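Aminopeptidase (Aneurinibacillus sp. AM-1, PDB 5IB9) is probably a zinc-dependent aminopeptidase that removes residues from the N-termini of peptides, and carries a protease-associated domain besides its M28 peptidase domain. Local coordinates at residues A[129-134]-A[164-169]. Sequence-based numbering, arbitrary orientation.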
loop_
_atom_site.group_PDB
_atom_site.type_symbol
_atom_site.label_atom_id
_atom_site.label_comp_id
_atom_site.label_asym_id
_atom_site.label_seq_id
_atom_site.Cartn_x
_atom_site.Cartn_y
_atom_site.Cartn_z
ATOM N N ASP A 129 13.820 -0.554 -14.707
ATOM C CA ASP A 129 15.177 -0.812 -14.248
ATOM C C ASP A 129 16.294 -0.289 -15.181
ATOM O O ASP A 129 17.297 0.207 -14.717
ATOM C CB ASP A 129 15.391 -2.296 -14.018
ATOM C CG ASP A 129 14.982 -2.737 -12.604
ATOM O OD1 ASP A 129 14.961 -3.977 -12.414
ATOM O OD2 ASP A 129 14.706 -1.871 -11.712
ATOM N N LYS A 130 16.056 -0.392 -16.476
ATOM C CA LYS A 130 16.950 0.185 -17.511
ATOM C C LYS A 130 17.108 1.644 -17.248
ATOM O O LYS A 130 18.224 2.129 -17.214
ATOM C CB LYS A 130 16.374 -0.032 -18.903
ATOM C CG LYS A 130 16.368 -1.465 -19.390
ATOM C CD LYS A 130 15.411 -1.539 -20.578
ATOM C CE LYS A 130 15.131 -2.966 -21.177
ATOM N NZ LYS A 130 16.385 -3.642 -21.669
ATOM N N VAL A 131 16.006 2.369 -17.010
ATOM C CA VAL A 131 16.117 3.805 -16.711
ATOM C C VAL A 131 16.897 4.055 -15.399
ATOM O O VAL A 131 17.777 4.953 -15.304
ATOM C CB VAL A 131 14.728 4.494 -16.737
ATOM C CG1 VAL A 131 14.838 5.947 -16.324
ATOM C CG2 VAL A 131 14.133 4.387 -18.128
ATOM N N ARG A 132 16.543 3.333 -14.331
ATOM C CA ARG A 132 17.248 3.560 -13.064
ATOM C C ARG A 132 18.746 3.182 -13.135
ATOM O O ARG A 132 19.603 3.912 -12.627
ATOM C CB ARG A 132 16.561 2.776 -11.925
ATOM C CG ARG A 132 15.341 3.462 -11.305
ATOM C CD ARG A 132 14.853 2.634 -10.099
ATOM N NE ARG A 132 14.297 1.380 -10.579
ATOM C CZ ARG A 132 12.990 1.108 -10.633
ATOM N NH1 ARG A 132 12.073 1.992 -10.186
ATOM N NH2 ARG A 132 12.592 -0.070 -11.128
ATOM N N ASN A 133 19.059 2.074 -13.794
ATOM C CA ASN A 133 20.476 1.659 -13.943
ATOM C C ASN A 133 21.324 2.745 -14.631
ATOM O O ASN A 133 22.426 3.070 -14.165
ATOM C CB ASN A 133 20.598 0.327 -14.684
ATOM C CG ASN A 133 19.963 -0.856 -13.919
ATOM O OD1 ASN A 133 19.551 -1.848 -14.542
ATOM N ND2 ASN A 133 19.814 -0.713 -12.596
ATOM N N ALA A 134 20.779 3.334 -15.702
ATOM C CA ALA A 134 21.448 4.443 -16.441
ATOM C C ALA A 134 21.527 5.734 -15.634
ATOM O O ALA A 134 22.580 6.414 -15.609
ATOM C CB ALA A 134 20.740 4.667 -17.811
ATOM N N VAL A 164 14.995 9.297 -15.052
ATOM C CA VAL A 164 15.252 10.515 -15.849
ATOM C C VAL A 164 14.414 10.296 -17.047
ATOM O O VAL A 164 13.894 9.210 -17.226
ATOM C CB VAL A 164 16.744 10.721 -16.266
ATOM C CG1 VAL A 164 17.596 10.977 -15.042
ATOM C CG2 VAL A 164 17.251 9.528 -17.088
ATOM N N ALA A 165 14.267 11.318 -17.906
ATOM C CA ALA A 165 13.365 11.191 -19.034
ATOM C C ALA A 165 13.685 9.944 -19.861
ATOM O O ALA A 165 14.865 9.608 -20.063
ATOM C CB ALA A 165 13.413 12.490 -19.905
ATOM N N ALA A 166 12.651 9.262 -20.349
ATOM C CA ALA A 166 12.804 8.022 -21.055
ATOM C C ALA A 166 11.855 8.054 -22.229
ATOM O O ALA A 166 10.659 8.343 -22.045
ATOM C CB ALA A 166 12.470 6.851 -20.127
ATOM N N VAL A 167 12.378 7.791 -23.437
ATOM C CA VAL A 167 11.556 7.799 -24.655
ATOM C C VAL A 167 11.861 6.561 -25.443
ATOM O O VAL A 167 12.991 6.065 -25.456
ATOM C CB VAL A 167 11.788 9.045 -25.520
ATOM C CG1 VAL A 167 11.581 10.290 -24.728
ATOM C CG2 VAL A 167 13.234 9.055 -26.080
ATOM N N GLY A 168 10.831 6.024 -26.095
ATOM C CA GLY A 168 10.947 4.753 -26.808
ATOM C C GLY A 168 10.952 5.062 -28.295
ATOM O O GLY A 168 10.346 6.057 -28.731
ATOM N N ILE A 169 11.701 4.255 -29.053
ATOM C CA ILE A 169 11.857 4.439 -30.505
ATOM C C ILE A 169 11.869 3.066 -31.180
ATOM O O ILE A 169 12.079 2.015 -30.520
ATOM C CB ILE A 169 13.139 5.256 -30.882
ATOM C CG1 ILE A 169 14.416 4.463 -30.577
ATOM C CG2 ILE A 169 13.146 6.604 -30.183
ATOM C CD1 ILE A 169 15.710 5.215 -31.107
#
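Lys130 NZ is gripped by three backbone carbonyls, those of Leu102, Gln121 and Gly123, while the neighbouring Val131 sends its side chain to Val164 and Ala166. One helix turn thus combines two kinds of attachment: hydrogen bonds from a buried lysine, and apolar packing alone where the valine joins the strand. The same turn also carries its own charge pair: Arg132 NH2 donates to Asp129 OD2 over 2.8 Å, nearly straight at 168°, and reaches the oxygen from above the carboxylate plane, about 40° out of it. Since NH1 of the same guanidinium forms a salt bridge with Asp160, the group is held from two of its nitrogens, which should restrict its rotation.

Across the contact the joint is apolar and rests on the fork of Val131. With CG1 anti to the backbone N (chi1 176°), the two methyls spread over different residues. CG2 meets Ala166 CB at 3.6 Å, a close methyl-to-methyl approach. CG1 instead lies against the backbone of Val164, 3.5 Å from its O, and touches the branch of that residue more loosely, 4.4 Å from Val164 CG2. The amide N of Val164, 3.6 Å from Val131 CG1, is buried here without any hydrogen-bonding partner. Backbones stay well apart, 6.8 Å between Val131 CA and Val164 CA, and only 136 Å² of surface is buried in all.

Val164 also packs on Lys136 of the second subunit, so this end of the joint lies beside the dimer interface. Strand 165-169 pairs parallel with 141-145, on which Ala134 of the helix rests, and antiparallel with 83-84; the helix packs on this mixed sheet, as expected of the alpha/beta protease-associated (PA) domain, away from the zinc sites.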